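Local coordinates for protein metallo-beta-lactamase (PDB 6MFI) that probably hydrolyses beta-lactam antibiotics with a pair of zinc ions, as a subclass B3 metallo-beta-lactamase, at residues F50-N55 with L248-H253; V76-G81 with W195-C200; Y57-C62 with A66-G71. All coordinates share one frame; numbering follows the deposited sequence.

Contact 1: residues F50-N55 with L248-H253. With ZN (zinc ion), chain B.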
loop_
_atom_site.group_PDB
_atom_site.type_symbol
_atom_site.label_atom_id
_atom_site.label_comp_id
_atom_site.label_asym_id
_atom_site.label_seq_id
_atom_site.Cartn_x
_atom_site.Cartn_y
_atom_site.Cartn_z
ATOM N N PHE A 50 4.874 2.740 14.570
ATOM C CA PHE A 50 5.309 4.097 14.858
ATOM C C PHE A 50 4.378 5.087 14.175
ATOM O O PHE A 50 3.655 4.748 13.234
ATOM C CB PHE A 50 6.763 4.337 14.426
ATOM C CG PHE A 50 7.009 4.136 12.956
ATOM C CD1 PHE A 50 6.919 5.200 12.073
ATOM C CD2 PHE A 50 7.348 2.888 12.461
ATOM C CE1 PHE A 50 7.149 5.021 10.723
ATOM C CE2 PHE A 50 7.582 2.704 11.112
ATOM C CZ PHE A 50 7.483 3.771 10.243
ATOM N N ARG A 51 4.409 6.322 14.668
ATOM C CA ARG A 51 3.580 7.387 14.123
ATOM C C ARG A 51 4.266 8.024 12.922
ATOM O O ARG A 51 5.429 8.432 13.004
ATOM C CB ARG A 51 3.302 8.441 15.195
ATOM C CG ARG A 51 2.941 9.812 14.649
ATOM C CD ARG A 51 2.765 10.813 15.775
ATOM N NE ARG A 51 1.643 10.464 16.642
ATOM C CZ ARG A 51 0.522 11.172 16.732
ATOM N NH1 ARG A 51 0.373 12.274 16.010
ATOM N NH2 ARG A 51 -0.448 10.780 17.546
ATOM N N VAL A 52 3.545 8.104 11.805
ATOM C CA VAL A 52 4.073 8.777 10.622
ATOM C C VAL A 52 3.899 10.286 10.745
ATOM O O VAL A 52 4.877 11.043 10.764
ATOM C CB VAL A 52 3.401 8.234 9.347
ATOM C CG1 VAL A 52 3.899 8.985 8.124
ATOM C CG2 VAL A 52 3.661 6.740 9.206
ATOM N N LEU A 53 2.648 10.742 10.839
ATOM C CA LEU A 53 2.338 12.157 11.003
ATOM C C LEU A 53 0.880 12.339 11.411
ATOM O O LEU A 53 -0.028 11.867 10.720
ATOM C CB LEU A 53 2.631 12.927 9.711
ATOM C CG LEU A 53 2.812 14.440 9.855
ATOM C CD1 LEU A 53 3.868 14.946 8.889
ATOM C CD2 LEU A 53 1.495 15.174 9.644
ATOM N N GLY A 54 0.650 13.023 12.532
ATOM C CA GLY A 54 -0.695 13.261 13.025
ATOM C C GLY A 54 -1.486 12.002 13.325
ATOM O O GLY A 54 -1.114 11.215 14.199
ATOM N N ASN A 55 -2.586 11.805 12.605
ATOM C CA ASN A 55 -3.464 10.663 12.812
ATOM C C ASN A 55 -3.021 9.425 12.047
ATOM O O ASN A 55 -3.699 8.396 12.123
ATOM C CB ASN A 55 -4.901 11.025 12.414
ATOM C CG ASN A 55 -5.033 11.350 10.936
ATOM O OD1 ASN A 55 -4.050 11.678 10.266
ATOM N ND2 ASN A 55 -6.251 11.257 10.419
ATOM N N LEU A 248 4.522 13.756 1.541
ATOM C CA LEU A 248 5.108 12.603 2.211
ATOM C C LEU A 248 4.734 11.350 1.435
ATOM O O LEU A 248 3.570 11.178 1.058
ATOM C CB LEU A 248 4.625 12.509 3.664
ATOM C CG LEU A 248 5.439 11.679 4.662
ATOM C CD1 LEU A 248 5.226 12.205 6.070
ATOM C CD2 LEU A 248 5.073 10.202 4.591
ATOM N N LEU A 249 5.713 10.481 1.199
ATOM C CA LEU A 249 5.526 9.284 0.391
ATOM C C LEU A 249 5.646 8.033 1.252
ATOM O O LEU A 249 6.544 7.926 2.092
ATOM C CB LEU A 249 6.548 9.226 -0.750
ATOM C CG LEU A 249 6.389 8.070 -1.740
ATOM C CD1 LEU A 249 5.139 8.252 -2.584
ATOM C CD2 LEU A 249 7.620 7.947 -2.623
ATOM N N LEU A 250 4.732 7.089 1.033
ATOM C CA LEU A 250 4.739 5.798 1.705
ATOM C C LEU A 250 4.521 4.699 0.676
ATOM O O LEU A 250 3.797 4.883 -0.306
ATOM C CB LEU A 250 3.659 5.721 2.794
ATOM C CG LEU A 250 3.901 6.560 4.050
ATOM C CD1 LEU A 250 2.689 6.514 4.967
ATOM C CD2 LEU A 250 5.149 6.086 4.779
ATOM N N THR A 251 5.153 3.552 0.907
ATOM C CA THR A 251 5.116 2.454 -0.046
ATOM C C THR A 251 4.804 1.142 0.657
ATOM O O THR A 251 5.218 0.932 1.802
ATOM C CB THR A 251 6.453 2.326 -0.791
ATOM O OG1 THR A 251 7.530 2.290 0.152
ATOM C CG2 THR A 251 6.648 3.503 -1.736
ATOM N N PRO A 252 4.067 0.242 -0.007
ATOM C CA PRO A 252 3.777 -1.065 0.612
ATOM C C PRO A 252 5.027 -1.848 0.964
ATOM O O PRO A 252 5.046 -2.563 1.974
ATOM C CB PRO A 252 2.935 -1.775 -0.457
ATOM C CG PRO A 252 2.345 -0.673 -1.265
ATOM C CD PRO A 252 3.384 0.403 -1.301
ATOM N N HIS A 253 6.071 -1.746 0.146
ATOM C CA HIS A 253 7.396 -2.184 0.547
ATOM C C HIS A 253 8.148 -0.959 1.039
ATOM O O HIS A 253 8.472 -0.080 0.227
ATOM C CB HIS A 253 8.135 -2.838 -0.618
ATOM C CG HIS A 253 7.486 -4.093 -1.114
ATOM N ND1 HIS A 253 7.689 -5.320 -0.522
ATOM C CD2 HIS A 253 6.634 -4.308 -2.144
ATOM C CE1 HIS A 253 6.992 -6.238 -1.167
ATOM N NE2 HIS A 253 6.342 -5.651 -2.156
HETATM ZN ZN ZN B . 4.677 -6.749 -2.797
HETATM O O HOH W 1 4.282 -7.857 -4.398
#
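In the alphabeta/betaalpha sandwich of the metallo-beta-lactamases, two beta-sheets pack face to face, and here an outermost strand of each, 50-53 and 248-250, meets through Val52, Leu53, Leu248 and Leu250. The strand axes come no nearer than 9.8 Å and run at 136° to each other, a spacing that leaves the joining to side chains. Val52 carries most of it with one branch: CG1, set anti to the backbone N (chi1 177°), reaches over to the methyls of the opposite strand. It lies 3.9 Å from Leu248 CD2 and 4.2 Å from Leu250 CD1, so that a single methyl meets alternate residues of strand 248-250. Leu248 in turn forks around this partner, since its CD1 also approaches Val52 CG1 at 4.0 Å while meeting Leu53 CD1 at 4.2 Å. Val52 and Leu53 can both face the other sheet because together they form a classic beta bulge opposite Thr56, which breaks the usual alternation of sides. Leu208 and Thr206 of strand 206-210 also touch Val52 and Leu53, respectively. Beyond Leu250 the chain leaves the sheet for the active site. Thr251 OG1 donates to His253 O over 2.6 Å, approaching from above the carbonyl plane, and His253, alongside Asp114 and His115, binds a zinc ion through NE2 at 2.1 Å, with water 1 on the same metal at 2.0 Å.

Contact 2: residues V76-G81 with W195-C200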
loop_
_atom_site.group_PDB
_atom_site.type_symbol
_atom_site.label_atom_id
_atom_site.label_comp_id
_atom_site.label_asym_id
_atom_site.label_seq_id
_atom_site.Cartn_x
_atom_site.Cartn_y
_atom_site.Cartn_z
ATOM N N VAL A 76 -9.332 3.971 9.298
ATOM C CA VAL A 76 -9.139 3.334 8.002
ATOM C C VAL A 76 -7.789 2.633 8.021
ATOM O O VAL A 76 -6.794 3.194 8.494
ATOM C CB VAL A 76 -9.217 4.353 6.847
ATOM C CG1 VAL A 76 -9.016 3.658 5.510
ATOM C CG2 VAL A 76 -10.547 5.088 6.876
ATOM N N LEU A 77 -7.759 1.402 7.517
ATOM C CA LEU A 77 -6.544 0.596 7.496
ATOM C C LEU A 77 -6.283 0.147 6.068
ATOM O O LEU A 77 -7.137 -0.499 5.453
ATOM C CB LEU A 77 -6.666 -0.611 8.429
ATOM C CG LEU A 77 -5.490 -1.589 8.439
ATOM C CD1 LEU A 77 -4.236 -0.909 8.958
ATOM C CD2 LEU A 77 -5.826 -2.813 9.274
ATOM N N ILE A 78 -5.110 0.489 5.542
ATOM C CA ILE A 78 -4.713 0.116 4.190
ATOM C C ILE A 78 -3.754 -1.061 4.272
ATOM O O ILE A 78 -2.784 -1.028 5.041
ATOM C CB ILE A 78 -4.072 1.298 3.445
ATOM C CG1 ILE A 78 -4.852 2.587 3.709
ATOM C CG2 ILE A 78 -4.004 1.011 1.951
ATOM C CD1 ILE A 78 -4.099 3.841 3.326
ATOM N N ASP A 79 -4.036 -2.104 3.486
ATOM C CA ASP A 79 -3.209 -3.302 3.368
ATOM C C ASP A 79 -3.218 -4.131 4.647
ATOM O O ASP A 79 -3.461 -3.614 5.743
ATOM C CB ASP A 79 -1.773 -2.938 2.978
ATOM C CG ASP A 79 -1.631 -2.633 1.500
ATOM O OD1 ASP A 79 -2.579 -2.921 0.740
ATOM O OD2 ASP A 79 -0.572 -2.108 1.099
ATOM N N SER A 80 -2.947 -5.428 4.506
ATOM C CA SER A 80 -2.969 -6.366 5.617
ATOM C C SER A 80 -1.689 -7.170 5.769
ATOM O O SER A 80 -1.507 -7.811 6.811
ATOM C CB SER A 80 -4.139 -7.349 5.457
ATOM O OG SER A 80 -3.914 -8.220 4.358
ATOM N N GLY A 81 -0.808 -7.166 4.775
ATOM C CA GLY A 81 0.282 -8.116 4.758
ATOM C C GLY A 81 -0.250 -9.510 4.460
ATOM O O GLY A 81 -1.389 -9.702 4.037
ATOM N N TRP A 195 -3.253 5.728 -2.828
ATOM C CA TRP A 195 -4.129 6.480 -1.946
ATOM C C TRP A 195 -3.455 7.768 -1.494
ATOM O O TRP A 195 -2.239 7.816 -1.290
ATOM C CB TRP A 195 -4.525 5.639 -0.730
ATOM C CG TRP A 195 -5.439 4.509 -1.081
ATOM C CD1 TRP A 195 -5.085 3.217 -1.337
ATOM C CD2 TRP A 195 -6.865 4.568 -1.213
ATOM N NE1 TRP A 195 -6.200 2.467 -1.624
ATOM C CE2 TRP A 195 -7.306 3.274 -1.553
ATOM C CE3 TRP A 195 -7.811 5.590 -1.078
ATOM C CZ2 TRP A 195 -8.651 2.974 -1.759
ATOM C CZ3 TRP A 195 -9.145 5.290 -1.281
ATOM C CH2 TRP A 195 -9.553 3.992 -1.620
ATOM N N GLN A 196 -4.263 8.814 -1.334
ATOM C CA GLN A 196 -3.768 10.124 -0.938
ATOM C C GLN A 196 -4.743 10.752 0.045
ATOM O O GLN A 196 -5.944 10.824 -0.227
ATOM C CB GLN A 196 -3.576 11.032 -2.160
ATOM C CG GLN A 196 -3.699 12.518 -1.871
ATOM C CD GLN A 196 -4.069 13.317 -3.104
ATOM O OE1 GLN A 196 -5.190 13.225 -3.606
ATOM N NE2 GLN A 196 -3.124 14.104 -3.605
ATOM N N TRP A 197 -4.221 11.197 1.187
ATOM C CA TRP A 197 -5.025 11.840 2.214
ATOM C C TRP A 197 -4.208 12.952 2.856
ATOM O O TRP A 197 -3.004 13.089 2.620
ATOM C CB TRP A 197 -5.495 10.837 3.276
ATOM C CG TRP A 197 -4.375 10.224 4.060
ATOM C CD1 TRP A 197 -3.934 10.605 5.294
ATOM C CD2 TRP A 197 -3.552 9.120 3.663
ATOM N NE1 TRP A 197 -2.887 9.808 5.689
ATOM C CE2 TRP A 197 -2.633 8.888 4.706
ATOM C CE3 TRP A 197 -3.503 8.306 2.527
ATOM C CZ2 TRP A 197 -1.677 7.876 4.647
ATOM C CZ3 TRP A 197 -2.553 7.301 2.471
ATOM C CH2 TRP A 197 -1.654 7.095 3.524
ATOM N N ARG A 198 -4.876 13.755 3.678
ATOM C CA ARG A 198 -4.242 14.842 4.406
ATOM C C ARG A 198 -4.174 14.501 5.888
ATOM O O ARG A 198 -5.124 13.952 6.453
ATOM C CB ARG A 198 -5.000 16.157 4.208
ATOM C CG ARG A 198 -4.904 16.733 2.806
ATOM C CD ARG A 198 -5.134 18.240 2.795
ATOM N NE ARG A 198 -6.384 18.624 3.446
ATOM C CZ ARG A 198 -6.472 19.100 4.684
ATOM N NH1 ARG A 198 -5.378 19.254 5.417
ATOM N NH2 ARG A 198 -7.655 19.421 5.192
ATOM N N ALA A 199 -3.047 14.833 6.511
ATOM C CA ALA A 199 -2.825 14.586 7.930
ATOM C C ALA A 199 -2.499 15.906 8.613
ATOM O O ALA A 199 -1.567 16.606 8.204
ATOM C CB ALA A 199 -1.698 13.574 8.144
ATOM N N CYS A 200 -3.265 16.239 9.646
ATOM C CA CYS A 200 -3.050 17.472 10.394
ATOM C C CYS A 200 -2.825 17.181 11.875
ATOM O O CYS A 200 -1.764 16.696 12.268
ATOM C CB CYS A 200 -4.236 18.422 10.219
ATOM S SG CYS A 200 -4.730 18.695 8.501
#
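Ile78 places CG2 anti to its backbone nitrogen and CG1 anti to its carbonyl carbon (chi1 -42°), and the extended chi2 of 165° then carries CD1 outward, so two different methyls are presented to two tryptophans. On the other strand, the chi1 of 64° at Trp197 sets its indole towards Ile78 CD1. CG2 of Ile78 reaches Trp195 CD1, on the five-membered part of the indole, at 4.1 Å. Ile78 CD1 meets the six-membered part of the other indole, 3.9 Å from Trp197 CZ3 and 4.1 Å from Trp197 CH2. Both approaches are oblique to the rings, and the Ile78 and Trp197 side chains come at each other from opposite directions. Strand 74-78 belongs to the seven-stranded sheet and strand 193-199 to the five-stranded one, so the trio fills part of the buried interface at the middle of the metallo-beta-lactamase sandwich. Ile67 and Ile69 of the neighbouring strand also touch the Trp197 indole. The polar ends of both tryptophans are satisfied: Trp195 NE1 bonds to His108 O and Trp197 NE1 to Thr56 OG1. Just past Ile78, the carboxylate of Asp79 takes hydrogen bonds at both oxygens, OD1 from Ser109 N and OD2 from Tyr210 OH.

Contact 3: residues Y57-C62 with A66-G71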
loop_
_atom_site.group_PDB
_atom_site.type_symbol
_atom_site.label_atom_id
_atom_site.label_comp_id
_atom_site.label_asym_id
_atom_site.label_seq_id
_atom_site.Cartn_x
_atom_site.Cartn_y
_atom_site.Cartn_z
ATOM N N TYR A 57 -0.436 6.310 11.166
ATOM C CA TYR A 57 0.546 5.453 11.813
ATOM C C TYR A 57 0.966 4.333 10.873
ATOM O O TYR A 57 0.223 3.945 9.966
ATOM C CB TYR A 57 0.001 4.838 13.111
ATOM C CG TYR A 57 -0.445 5.844 14.147
ATOM C CD1 TYR A 57 -1.711 6.413 14.093
ATOM C CD2 TYR A 57 0.397 6.217 15.186
ATOM C CE1 TYR A 57 -2.123 7.330 15.041
ATOM C CE2 TYR A 57 -0.005 7.134 16.137
ATOM C CZ TYR A 57 -1.266 7.687 16.060
ATOM O OH TYR A 57 -1.671 8.600 17.006
ATOM N N TYR A 58 2.168 3.815 11.104
ATOM C CA TYR A 58 2.661 2.620 10.433
ATOM C C TYR A 58 2.441 1.432 11.360
ATOM O O TYR A 58 2.966 1.411 12.478
ATOM C CB TYR A 58 4.141 2.766 10.077
ATOM C CG TYR A 58 4.731 1.585 9.333
ATOM C CD1 TYR A 58 5.214 0.474 10.017
ATOM C CD2 TYR A 58 4.816 1.586 7.948
ATOM C CE1 TYR A 58 5.755 -0.604 9.342
ATOM C CE2 TYR A 58 5.358 0.513 7.265
ATOM C CZ TYR A 58 5.824 -0.579 7.966
ATOM O OH TYR A 58 6.363 -1.649 7.286
ATOM N N VAL A 59 1.666 0.453 10.901
ATOM C CA VAL A 59 1.337 -0.715 11.709
ATOM C C VAL A 59 1.727 -2.013 11.003
ATOM O O VAL A 59 1.260 -3.084 11.372
ATOM C CB VAL A 59 -0.155 -0.721 12.095
ATOM C CG1 VAL A 59 -0.466 0.437 13.029
ATOM C CG2 VAL A 59 -1.029 -0.662 10.853
ATOM N N GLY A 60 2.589 -1.928 9.992
ATOM C CA GLY A 60 2.990 -3.084 9.223
ATOM C C GLY A 60 4.186 -3.800 9.820
ATOM O O GLY A 60 4.635 -3.517 10.933
ATOM N N THR A 61 4.708 -4.751 9.050
ATOM C CA THR A 61 5.868 -5.535 9.455
ATOM C C THR A 61 7.142 -4.774 9.089
ATOM O O THR A 61 7.106 -3.610 8.681
ATOM C CB THR A 61 5.832 -6.911 8.800
ATOM O OG1 THR A 61 5.942 -6.765 7.379
ATOM C CG2 THR A 61 4.525 -7.615 9.120
ATOM N N CYS A 62 8.296 -5.426 9.243
ATOM C CA CYS A 62 9.551 -4.847 8.777
ATOM C C CYS A 62 9.697 -4.910 7.263
ATOM O O CYS A 62 10.519 -4.176 6.703
ATOM C CB CYS A 62 10.743 -5.549 9.431
ATOM S SG CYS A 62 10.808 -5.438 11.231
ATOM N N ALA A 66 1.662 -1.409 6.425
ATOM C CA ALA A 66 0.236 -1.286 6.689
ATOM C C ALA A 66 0.007 0.073 7.329
ATOM O O ALA A 66 0.665 0.410 8.317
ATOM C CB ALA A 66 -0.272 -2.408 7.601
ATOM N N ILE A 67 -0.908 0.853 6.761
ATOM C CA ILE A 67 -1.100 2.247 7.144
ATOM C C ILE A 67 -2.417 2.371 7.897
ATOM O O ILE A 67 -3.482 2.038 7.361
ATOM C CB ILE A 67 -1.073 3.175 5.921
ATOM C CG1 ILE A 67 0.193 2.930 5.097
ATOM C CG2 ILE A 67 -1.161 4.630 6.353
ATOM C CD1 ILE A 67 1.475 3.083 5.888
ATOM N N LEU A 68 -2.343 2.859 9.133
ATOM C CA LEU A 68 -3.511 3.097 9.971
ATOM C C LEU A 68 -3.764 4.595 10.068
ATOM O O LEU A 68 -2.864 5.358 10.438
ATOM C CB LEU A 68 -3.315 2.500 11.367
ATOM C CG LEU A 68 -4.478 2.654 12.351
ATOM C CD1 LEU A 68 -5.633 1.724 11.990
ATOM C CD2 LEU A 68 -4.009 2.407 13.775
ATOM N N ILE A 69 -4.983 5.009 9.737
ATOM C CA ILE A 69 -5.391 6.408 9.786
ATOM C C ILE A 69 -6.593 6.508 10.713
ATOM O O ILE A 69 -7.657 5.952 10.418
ATOM C CB ILE A 69 -5.721 6.955 8.389
ATOM C CG1 ILE A 69 -4.511 6.804 7.466
ATOM C CG2 ILE A 69 -6.148 8.413 8.476
ATOM C CD1 ILE A 69 -4.872 6.592 6.019
ATOM N N THR A 70 -6.425 7.218 11.826
ATOM C CA THR A 70 -7.424 7.272 12.883
ATOM C C THR A 70 -8.277 8.528 12.763
ATOM O O THR A 70 -7.781 9.597 12.397
ATOM C CB THR A 70 -6.757 7.234 14.259
ATOM O OG1 THR A 70 -5.956 8.411 14.436
ATOM C CG2 THR A 70 -5.871 6.005 14.384
ATOM N N GLY A 71 -9.566 8.392 13.085
ATOM C CA GLY A 71 -10.492 9.504 13.055
ATOM C C GLY A 71 -11.456 9.437 14.225
ATOM O O GLY A 71 -11.396 8.523 15.049
HETATM O O HOH W 2 -4.129 9.687 16.448
#
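Tyr57 and Leu68 face each other as an antiparallel hydrogen-bonded pair, each satisfying the other's backbone groups. Tyr57 N donates to Leu68 O over 2.7 Å, and Leu68 N returns a bond to Tyr57 O over 2.9 Å, its donor tilted 26° from the carbonyl plane. The same Tyr57 O also receives a CA-H...O contact from Ile67 CA at 3.5 Å. One step along, Tyr58 and Ile67 make the non-hydrogen-bonded pair, where the peptide groups of Ile67 turn instead to Ile78 on the next strand. Past the last bridge, Val59 N gives a nearly straight bond, 173° at the hydrogen, to Ala66 O at 2.8 Å. These strands, 56-58 and 67-71, form a beta hairpin in the seven-stranded sheet of the metallo-beta-lactamase fold, and Tyr57 and Leu68 project from one face, Tyr58 and Ile67 from the other. Val59 spreads its two methyls over the hairpin: CG1 packs 3.9 Å from Leu68 CB, whereas CG2, wedged between its own backbone N and carbonyl carbon, comes to 3.2 Å from Ala66 O. Val89 of helix 85-95 touches both Val59 and Ala66. Ala66 N is buried here without a partner. At the far end the Thr70 side chain stands roughly perpendicular to that of Tyr57, its OG1 near the ring edge at CE1, and water 2, lying in the plane of the phenol ring, joins Tyr57 OH to Thr70 OG1. On the opposite face the phenol of Tyr58 runs along its own segment to donate from OH to Thr61 O at 2.5 Å. Thr61 OG1 hydrogen-bonds Trp43 O and the amides of Gly63 and Ile64, while Cys62 is disulfide-bonded to Cys37.

The three contacts lie close together, with centres 7 to 8 Å apart. Contact 3 works within the seven-stranded sheet, whereas contacts 1 and 2 each link that sheet to the five-stranded one. The first four strands of the seven-stranded sheet, 50-53, 56-58, 67-71 and 74-78, follow one another in both sequence and space, so backbone bonds carry contact 1 into contact 3 and contact 3 into contact 2: Phe50 O pairs with Tyr58 N, and Ile67 O with Ile78 N. Contact 3 is complete along the chain before contact 2 begins, and both fall between the two segments of contact 1. The sandwich thereby brings an early strand beside the late segment that delivers His253 to zinc.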